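Local coordinates for beta-galactosidase (Marinomonas sp. ef1, PDB 6Y2K), which hydrolyses terminal beta-D-galactose residues from beta-galactosides as a cold-active, hexameric enzyme of glycoside hydrolase family 42, at residues T72-P77 against K224-I229; L89-D92 against R96-G99; Y106-L111 against N141-H146; H241-F246 against F250-V255. All coordinates share one frame; numbering follows the deposited sequence.

Interaction 1 of 4, residues T72-P77 against K224-I229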
# COMPACT_ATOMS: atom_id res chain seq x y z
N THR A 72 -16.68 46.18 26.59
CA THR A 72 -17.83 46.02 27.48
C THR A 72 -17.79 44.56 27.98
O THR A 72 -17.46 43.66 27.22
CB THR A 72 -19.20 46.35 26.83
OG1 THR A 72 -19.53 45.41 25.80
CG2 THR A 72 -19.21 47.76 26.28
N PRO A 73 -18.12 44.34 29.26
CA PRO A 73 -17.89 43.05 29.91
C PRO A 73 -19.05 42.05 29.83
O PRO A 73 -19.14 41.13 30.66
CB PRO A 73 -17.64 43.47 31.36
CG PRO A 73 -18.60 44.60 31.54
CD PRO A 73 -18.53 45.36 30.25
N THR A 74 -19.89 42.17 28.81
CA THR A 74 -21.16 41.45 28.75
C THR A 74 -21.07 39.98 28.30
O THR A 74 -22.07 39.26 28.36
CB THR A 74 -22.18 42.20 27.87
OG1 THR A 74 -21.63 42.42 26.57
CG2 THR A 74 -22.55 43.54 28.48
N ALA A 75 -19.89 39.53 27.87
CA ALA A 75 -19.68 38.12 27.50
C ALA A 75 -19.70 37.20 28.70
O ALA A 75 -20.05 36.02 28.57
CB ALA A 75 -18.35 37.96 26.77
N THR A 76 -19.32 37.73 29.86
CA THR A 76 -19.16 36.95 31.08
C THR A 76 -19.81 37.65 32.28
O THR A 76 -19.11 38.17 33.16
CB THR A 76 -17.66 36.68 31.36
OG1 THR A 76 -16.88 37.86 31.14
CG2 THR A 76 -17.14 35.59 30.45
N PRO A 77 -21.16 37.66 32.34
CA PRO A 77 -21.83 38.25 33.51
C PRO A 77 -21.63 37.39 34.77
O PRO A 77 -21.40 36.17 34.65
CB PRO A 77 -23.30 38.29 33.09
CG PRO A 77 -23.44 37.18 32.10
CD PRO A 77 -22.14 37.15 31.35
N LYS A 224 -26.72 46.23 18.79
CA LYS A 224 -27.24 47.57 18.50
C LYS A 224 -27.58 48.38 19.76
O LYS A 224 -27.38 49.60 19.79
CB LYS A 224 -28.47 47.47 17.58
CG LYS A 224 -29.09 48.79 17.14
CD LYS A 224 -28.05 49.75 16.57
CE LYS A 224 -28.65 50.75 15.58
NZ LYS A 224 -29.66 51.66 16.20
N LEU A 225 -28.05 47.71 20.81
CA LEU A 225 -28.35 48.44 22.05
C LEU A 225 -27.07 49.02 22.66
O LEU A 225 -27.09 50.14 23.18
CB LEU A 225 -29.16 47.60 23.04
CG LEU A 225 -28.54 46.75 24.15
CD1 LEU A 225 -27.97 47.58 25.30
CD2 LEU A 225 -29.59 45.78 24.68
N GLN A 226 -25.96 48.29 22.58
CA GLN A 226 -24.67 48.78 23.08
C GLN A 226 -24.14 49.90 22.19
O GLN A 226 -23.67 50.93 22.69
CB GLN A 226 -23.65 47.64 23.21
CG GLN A 226 -24.12 46.51 24.14
CD GLN A 226 -23.01 45.59 24.63
OE1 GLN A 226 -21.82 45.97 24.64
NE2 GLN A 226 -23.36 44.39 25.04
N VAL A 227 -24.22 49.72 20.88
CA VAL A 227 -23.79 50.74 19.92
C VAL A 227 -24.51 52.08 20.15
O VAL A 227 -23.87 53.14 20.13
CB VAL A 227 -24.00 50.26 18.45
CG1 VAL A 227 -23.90 51.41 17.45
CG2 VAL A 227 -23.01 49.16 18.09
N ASP A 228 -25.83 52.04 20.35
CA ASP A 228 -26.60 53.28 20.55
C ASP A 228 -26.11 54.06 21.79
O ASP A 228 -25.94 55.29 21.73
CB ASP A 228 -28.10 53.01 20.66
CG ASP A 228 -28.72 52.57 19.34
OD1 ASP A 228 -28.11 52.71 18.26
OD2 ASP A 228 -29.86 52.08 19.40
N ILE A 229 -25.84 53.33 22.88
CA ILE A 229 -25.29 53.93 24.10
C ILE A 229 -23.90 54.53 23.86
O ILE A 229 -23.61 55.65 24.32
CB ILE A 229 -25.20 52.90 25.25
CG1 ILE A 229 -26.60 52.46 25.68
CG2 ILE A 229 -24.44 53.46 26.45
CD1 ILE A 229 -26.63 51.14 26.42
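The carboxamide of Q226 reaches across to two threonine hydroxyls, giving its oxygen to T72 and its nitrogen to T74. T72 OG1 donates to Q226 OE1 at 2.6 Å, coming in the plane of the carbonyl and on a lone pair. At the other corner Q226 NE2 donates to T74 OG1 over 3.0 Å, nearly straight at 162° and close to the amide plane. The T72 side chain meets the glutamine at a slant, whereas T74 faces it from the opposite direction. Glutamine suits the place because its chain, extended beyond CG, carries this two-ended group well clear of the helix. Threonine suits the loop because one hydroxyl can serve two partners, and D140 settles the role of each: T72 OG1 accepts from D140 N and is left to donate to OE1, while T74 OG1, donating to its strongest polar partner, D140 OD2, is left to accept from NE2. Turned over, the amide would probably break this pattern. The methyls pack alongside the amide, T74 CG2 lying 3.6 Å from Q226 NE2. This buried polar contact ties the loop after barrel strand 67-71, which makes a type I turn from P73 to T76, to long helix 205-233; helix 111-128 packs against both, through C117 on T74 and T122 on I229, and W39 of helix 39-42 touches T74.

Interaction 2 of 4, residues L89-D92 against R96-G99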
# COMPACT_ATOMS: atom_id res chain seq x y z
N LEU A 89 -30.52 32.17 30.62
CA LEU A 89 -29.67 31.06 30.20
C LEU A 89 -30.18 30.39 28.93
O LEU A 89 -31.37 30.11 28.79
CB LEU A 89 -29.51 30.04 31.33
CG LEU A 89 -28.75 30.53 32.56
CD1 LEU A 89 -28.81 29.48 33.67
CD2 LEU A 89 -27.30 30.86 32.25
N ALA A 90 -29.26 30.12 28.02
CA ALA A 90 -29.56 29.39 26.80
C ALA A 90 -29.84 27.92 27.08
O ALA A 90 -29.47 27.39 28.14
CB ALA A 90 -28.39 29.50 25.83
N LYS A 91 -30.50 27.26 26.14
CA LYS A 91 -30.51 25.79 26.09
C LYS A 91 -29.89 25.33 24.79
O LYS A 91 -30.10 25.94 23.74
CB LYS A 91 -31.92 25.23 26.21
CG LYS A 91 -32.48 25.38 27.60
CD LYS A 91 -33.86 24.78 27.72
CE LYS A 91 -34.32 24.89 29.17
NZ LYS A 91 -35.67 24.27 29.31
N ASP A 92 -29.13 24.24 24.87
CA ASP A 92 -28.53 23.64 23.68
C ASP A 92 -29.58 22.90 22.85
O ASP A 92 -30.75 22.82 23.23
CB ASP A 92 -27.31 22.76 24.04
CG ASP A 92 -27.65 21.58 24.93
OD1 ASP A 92 -28.79 21.05 24.91
OD2 ASP A 92 -26.73 21.17 25.68
N ARG A 96 -30.82 20.99 27.01
CA ARG A 96 -30.19 21.21 28.33
C ARG A 96 -29.72 22.64 28.53
O ARG A 96 -29.22 23.27 27.60
CB ARG A 96 -28.99 20.29 28.53
CG ARG A 96 -29.33 18.81 28.50
CD ARG A 96 -28.92 18.15 27.20
NE ARG A 96 -27.73 17.31 27.38
CZ ARG A 96 -26.56 17.45 26.76
NH1 ARG A 96 -25.58 16.59 27.04
NH2 ARG A 96 -26.32 18.42 25.88
N VAL A 97 -29.84 23.12 29.76
CA VAL A 97 -29.42 24.47 30.10
C VAL A 97 -27.90 24.57 29.94
O VAL A 97 -27.16 23.64 30.28
CB VAL A 97 -29.86 24.87 31.53
CG1 VAL A 97 -29.28 26.23 31.94
CG2 VAL A 97 -31.38 24.89 31.63
N ARG A 98 -27.45 25.70 29.38
CA ARG A 98 -26.03 25.99 29.22
C ARG A 98 -25.62 26.91 30.36
O ARG A 98 -25.90 28.12 30.33
CB ARG A 98 -25.76 26.63 27.86
CG ARG A 98 -26.34 25.84 26.70
CD ARG A 98 -25.76 26.29 25.37
NE ARG A 98 -24.38 25.83 25.19
CZ ARG A 98 -23.64 26.09 24.11
NH1 ARG A 98 -24.13 26.80 23.10
NH2 ARG A 98 -22.39 25.63 24.05
N GLY A 99 -24.98 26.34 31.37
CA GLY A 99 -24.81 27.00 32.66
C GLY A 99 -23.58 27.87 32.82
O GLY A 99 -22.66 27.85 32.00
O HOH W 1 -26.44 30.27 28.68
O HOH W 2 -25.69 22.47 28.21
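D92 meets R96 with both carboxylate oxygens, each given a different task. OD1 accepts from R96 N at 2.9 Å, approached from above the carboxylate plane, while OD2 makes a salt bridge to R96 NH2 at 2.8 Å. The latter is weak as a hydrogen bond, its angle at hydrogen only 123°, and it lies at the edge of a guanidinium turned 36° from the carboxylate. With CG set between the backbone N and carbonyl carbon (chi1 61°), the carboxylate is brought round to R96, where a short acidic side chain can reach the backbone N. The backbones satisfy each other as well: D92 N donates to R96 O, and R98 N to A90 O, both at 2.9 Å. One water accepts from A90 N and donates to R98 O at 2.8 Å; a second sits between D92 OD2 and V97 O. The R98 guanidinium finds its partners beyond the two segments, NH2 bonding V200 O of the second subunit and also H146 O. Apolar cover comes from L89 CD1 against V97 CG1 at 3.7 Å, and K91 CE touches V97 CG2 where the two side chains cross at a slant. K91 and V97 form a non-hydrogen-bonded antiparallel pair flanked by the two backbone bonds, the pattern of a short beta-hairpin, here with a single bridge, in the long loop after helix 79-84 and against a neighbouring subunit.

Interaction 3 of 4, residues Y106-L111 against N141-H146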
# COMPACT_ATOMS: atom_id res chain seq x y z
N TYR A 106 -25.46 33.17 28.16
CA TYR A 106 -26.73 33.85 27.95
C TYR A 106 -27.26 33.56 26.55
O TYR A 106 -26.48 33.25 25.64
CB TYR A 106 -26.59 35.37 28.14
CG TYR A 106 -25.69 36.09 27.15
CD1 TYR A 106 -26.18 36.57 25.93
CD2 TYR A 106 -24.35 36.34 27.45
CE1 TYR A 106 -25.37 37.24 25.02
CE2 TYR A 106 -23.52 37.00 26.55
CZ TYR A 106 -24.03 37.46 25.34
OH TYR A 106 -23.21 38.12 24.46
N THR A 107 -28.57 33.66 26.39
CA THR A 107 -29.16 33.72 25.06
C THR A 107 -29.36 35.18 24.68
O THR A 107 -29.80 35.99 25.51
CB THR A 107 -30.48 32.94 24.89
OG1 THR A 107 -31.10 33.36 23.66
CG2 THR A 107 -31.45 33.14 26.06
N PHE A 108 -29.04 35.50 23.42
CA PHE A 108 -29.24 36.84 22.85
C PHE A 108 -30.71 37.28 22.87
O PHE A 108 -31.01 38.48 22.77
CB PHE A 108 -28.74 36.88 21.40
CG PHE A 108 -27.25 36.79 21.25
CD1 PHE A 108 -26.48 37.93 21.35
CD2 PHE A 108 -26.62 35.57 20.97
CE1 PHE A 108 -25.10 37.87 21.20
CE2 PHE A 108 -25.25 35.51 20.83
CZ PHE A 108 -24.48 36.66 20.94
N ALA A 109 -31.64 36.32 22.97
CA ALA A 109 -33.08 36.62 23.02
C ALA A 109 -33.57 37.12 24.38
O ALA A 109 -34.70 37.61 24.47
CB ALA A 109 -33.90 35.40 22.60
N SER A 110 -32.75 36.98 25.43
CA SER A 110 -33.15 37.34 26.78
C SER A 110 -33.32 38.84 26.94
O SER A 110 -32.35 39.58 26.89
CB SER A 110 -32.13 36.85 27.81
OG SER A 110 -32.49 37.26 29.12
N LEU A 111 -34.56 39.28 27.14
CA LEU A 111 -34.84 40.70 27.34
C LEU A 111 -34.37 41.18 28.72
O LEU A 111 -33.91 42.33 28.86
CB LEU A 111 -36.33 40.98 27.13
CG LEU A 111 -36.89 40.57 25.76
CD1 LEU A 111 -38.36 40.95 25.67
CD2 LEU A 111 -36.10 41.21 24.61
N ASN A 141 -17.60 40.11 23.48
CA ASN A 141 -16.40 39.36 23.09
C ASN A 141 -16.81 38.10 22.33
O ASN A 141 -17.38 37.19 22.92
CB ASN A 141 -15.56 38.97 24.31
CG ASN A 141 -14.22 38.38 23.91
OD1 ASN A 141 -13.29 39.11 23.52
ND2 ASN A 141 -14.11 37.05 23.98
N GLU A 142 -16.53 38.07 21.03
CA GLU A 142 -16.74 36.89 20.19
C GLU A 142 -18.16 36.36 20.27
O GLU A 142 -18.41 35.24 20.74
CB GLU A 142 -15.72 35.78 20.52
CG GLU A 142 -14.27 36.11 20.16
CD GLU A 142 -13.34 34.89 20.26
OE1 GLU A 142 -13.57 34.04 21.14
OE2 GLU A 142 -12.39 34.78 19.45
N TYR A 143 -19.10 37.19 19.81
CA TYR A 143 -20.49 36.79 19.66
C TYR A 143 -20.52 35.44 18.96
O TYR A 143 -19.85 35.27 17.94
CB TYR A 143 -21.27 37.77 18.77
CG TYR A 143 -21.53 39.16 19.32
CD1 TYR A 143 -21.91 39.37 20.64
CD2 TYR A 143 -21.46 40.27 18.48
CE1 TYR A 143 -22.18 40.65 21.12
CE2 TYR A 143 -21.72 41.55 18.95
CZ TYR A 143 -22.09 41.74 20.27
OH TYR A 143 -22.35 43.01 20.74
N GLY A 144 -21.28 34.50 19.52
CA GLY A 144 -21.50 33.21 18.88
C GLY A 144 -20.50 32.13 19.26
O GLY A 144 -20.78 30.95 19.03
N CYS A 145 -19.36 32.49 19.87
CA CYS A 145 -18.33 31.49 20.20
C CYS A 145 -18.95 30.36 21.02
O CYS A 145 -19.85 30.60 21.84
CB CYS A 145 -17.13 32.08 20.95
SG CYS A 145 -15.66 31.02 20.92
N HIS A 146 -18.47 29.14 20.79
CA HIS A 146 -19.01 27.94 21.43
C HIS A 146 -20.47 27.66 20.99
O HIS A 146 -21.25 27.08 21.75
CB HIS A 146 -18.90 28.01 22.96
CG HIS A 146 -17.65 28.68 23.45
ND1 HIS A 146 -16.40 28.14 23.25
CD2 HIS A 146 -17.47 29.84 24.12
CE1 HIS A 146 -15.50 28.95 23.77
NE2 HIS A 146 -16.12 29.98 24.32
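F108 and Y143 reach each other through matching first torsions: in both, CG lies opposite the carbonyl carbon and beside the backbone N (chi1 -70° and -69°); this sends the F108 ring toward the other loop, while Y143, set off to the side, offers CD1 to it. Their side chains cross at a slant, with centroids 5.7 Å apart and planes at 71°, neither stack nor edge-to-face pair. The far end of the phenylalanine does the touching: CE1 comes within 3.6 Å of Y143 CD1, which lies near the plane of the F108 ring, and CZ is 4.1 Å from G144 N. One face of F108 is taken by Y106, whose CE1 sits 3.8 Å above the plane toward the rim. Phenylalanine suits this buried spot because its neighbours here are largely carbon, V219 among them, whereas Y143 needs its hydroxyl for N223 OD1 and its ring stacks on H241. With an alanine here, Y143 CD1 and the Y106 ring would probably lose the surface they rest against, opening a gap between the two loops. G144, whose backbone angles would jam a CB against the preceding carbonyl, follows Y143 in a type II turn from E142 to C145. Packing thus joins the stretch leading into helix 111-128 to the loop after the fourth barrel strand, where glycerol binds E142 and where enzymes of clan GH-A, which includes GH42, characteristically carry an Asn-Glu pair.

Interaction 4 of 4, residues H241-F246 against F250-V255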
# COMPACT_ATOMS: atom_id res chain seq x y z
N HIS A 241 -16.25 45.01 16.82
CA HIS A 241 -16.45 43.70 17.42
C HIS A 241 -15.39 42.73 16.90
O HIS A 241 -14.85 42.91 15.80
CB HIS A 241 -17.86 43.16 17.18
CG HIS A 241 -18.12 41.90 17.94
ND1 HIS A 241 -18.31 41.89 19.31
CD2 HIS A 241 -18.09 40.60 17.56
CE1 HIS A 241 -18.43 40.65 19.72
NE2 HIS A 241 -18.30 39.84 18.69
N ASN A 242 -15.07 41.71 17.72
CA ASN A 242 -14.05 40.72 17.37
C ASN A 242 -14.70 39.41 16.88
O ASN A 242 -15.23 38.63 17.67
CB ASN A 242 -13.03 40.51 18.51
CG ASN A 242 -13.66 40.06 19.83
OD1 ASN A 242 -14.80 40.38 20.15
ND2 ASN A 242 -12.88 39.30 20.61
N TYR A 243 -14.66 39.21 15.57
CA TYR A 243 -15.21 38.03 14.89
C TYR A 243 -14.18 36.90 14.86
O TYR A 243 -13.03 37.07 15.28
CB TYR A 243 -15.63 38.39 13.47
CG TYR A 243 -16.54 39.60 13.38
CD1 TYR A 243 -17.75 39.63 14.07
CD2 TYR A 243 -16.20 40.71 12.59
CE1 TYR A 243 -18.59 40.73 13.99
CE2 TYR A 243 -17.04 41.81 12.50
CZ TYR A 243 -18.24 41.83 13.21
OH TYR A 243 -19.09 42.93 13.12
N MET A 244 -14.60 35.74 14.37
CA MET A 244 -13.80 34.52 14.47
C MET A 244 -13.55 33.87 13.12
O MET A 244 -14.25 34.15 12.14
CB MET A 244 -14.48 33.52 15.40
CG MET A 244 -14.63 34.02 16.83
SD MET A 244 -15.66 32.95 17.84
CE MET A 244 -17.29 33.32 17.20
N GLY A 245 -12.54 33.00 13.08
CA GLY A 245 -12.31 32.14 11.93
C GLY A 245 -13.33 31.01 11.92
O GLY A 245 -13.66 30.46 12.96
N PHE A 246 -13.85 30.69 10.74
CA PHE A 246 -14.59 29.43 10.52
C PHE A 246 -15.86 29.42 11.35
O PHE A 246 -16.15 28.46 12.07
CB PHE A 246 -13.67 28.21 10.80
CG PHE A 246 -12.36 28.31 10.08
CD1 PHE A 246 -12.25 27.91 8.76
CD2 PHE A 246 -11.25 28.87 10.71
CE1 PHE A 246 -11.05 28.03 8.07
CE2 PHE A 246 -10.06 29.01 10.02
CZ PHE A 246 -9.95 28.58 8.71
N PHE A 250 -24.15 33.73 12.59
CA PHE A 250 -24.88 34.99 12.42
C PHE A 250 -24.36 35.77 11.22
O PHE A 250 -23.27 35.51 10.70
CB PHE A 250 -24.86 35.85 13.70
CG PHE A 250 -23.52 36.44 14.03
CD1 PHE A 250 -22.62 35.74 14.83
CD2 PHE A 250 -23.17 37.71 13.59
CE1 PHE A 250 -21.39 36.28 15.14
CE2 PHE A 250 -21.93 38.26 13.90
CZ PHE A 250 -21.04 37.55 14.69
N ASP A 251 -25.17 36.72 10.76
CA ASP A 251 -24.82 37.57 9.62
C ASP A 251 -23.85 38.66 10.05
O ASP A 251 -24.26 39.66 10.67
CB ASP A 251 -26.10 38.15 9.01
CG ASP A 251 -25.87 38.93 7.72
OD1 ASP A 251 -24.71 39.29 7.42
OD2 ASP A 251 -26.87 39.18 7.02
N HIS A 252 -22.57 38.47 9.72
CA HIS A 252 -21.50 39.39 10.13
C HIS A 252 -21.53 40.70 9.33
O HIS A 252 -21.06 41.72 9.83
CB HIS A 252 -20.12 38.75 9.98
CG HIS A 252 -19.88 37.57 10.89
ND1 HIS A 252 -20.74 36.49 10.96
CD2 HIS A 252 -18.86 37.31 11.74
CE1 HIS A 252 -20.25 35.62 11.83
NE2 HIS A 252 -19.12 36.08 12.31
N HIS A 253 -22.06 40.67 8.11
CA HIS A 253 -22.25 41.91 7.35
C HIS A 253 -23.30 42.81 8.02
O HIS A 253 -23.11 44.03 8.10
CB HIS A 253 -22.69 41.63 5.91
CG HIS A 253 -21.68 40.88 5.10
ND1 HIS A 253 -21.85 39.56 4.73
CD2 HIS A 253 -20.47 41.25 4.62
CE1 HIS A 253 -20.80 39.17 4.03
NE2 HIS A 253 -19.94 40.18 3.96
N LYS A 254 -24.37 42.20 8.53
CA LYS A 254 -25.48 42.95 9.13
C LYS A 254 -25.07 43.55 10.47
O LYS A 254 -25.33 44.73 10.73
CB LYS A 254 -26.73 42.08 9.25
CG LYS A 254 -28.00 42.87 9.53
CD LYS A 254 -29.24 41.98 9.49
CE LYS A 254 -30.50 42.81 9.72
NZ LYS A 254 -31.74 41.98 9.73
N VAL A 255 -24.40 42.76 11.31
CA VAL A 255 -23.83 43.28 12.57
C VAL A 255 -22.84 44.41 12.25
O VAL A 255 -22.84 45.44 12.91
CB VAL A 255 -23.14 42.17 13.40
CG1 VAL A 255 -22.34 42.74 14.57
CG2 VAL A 255 -24.19 41.19 13.92
O HOH W 3 -17.31 35.40 14.37
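Y243 lies against H252, F250 and V255, and around its ring the packing is close. H252 CD2 comes to 3.5 Å from Y243 CD1; the two side chains run antiparallel past one another, with their ring planes at 58°. F250 crosses the tyrosine at about a right angle, CZ reaching 3.9 Å from Y243 CD1, which lies near the plane of the phenylalanine ring. At the far end V255 CG1 meets Y243 OH at 3.6 Å, near the plane of the tyrosine ring. H252 is itself fixed: ND1 donates to F250 O at 2.7 Å, a bent bond of 136°, while CE1 sits 3.4 Å above the centre of the F250 ring. Histidine suits the place because it offers a flat surface to F250 and polar atoms at two edges. If Y243 were a serine, H252 CD2, F250 CZ and the V255 methyl would probably lose their shared partner, leaving a gap between strand and helix. Toward M244 the contact becomes looser, and a water spans it, accepting from M244 N at 2.7 Å and bonded to H252 NE2. That water lies among buried residues; the partly exposed side is the start of the helix, where D251 is the N-cap, its OD1 accepting from K254 N at 3.1 Å, and K254 reaches D217 in a salt bridge. The contact seats helix 252-256 on the end of strand 238-244 within a beta-alpha-beta unit; Y243 also touches A262 of strand 261-266, and V255 packs on V220 of helix 205-233.

Interaction 3 is the hub, touching each of the others within one TIM barrel. Its centre is 11 Å from those of interactions 1 and 2: T74 O packs 3.2 Å from Y106 CE2, and A90 CB 4.1 Å from T107 CB. Toward interaction 4, N141 OD1 and N242 ND2 lie 2.9 Å apart and Y143 N and H241 NE2 3.0 Å, probable hydrogen bonds between the loop after the fourth strand and the fifth strand. Interactions 2 and 4, about 22 Å apart between centres, do not meet. The N141-E142 pair after the fourth strand, as in clan GH-A, and glycerol at E142 and, weakly, F246 O are consistent with interactions 3 and 4 bordering the substrate pocket, while interaction 2 faces a neighbouring subunit.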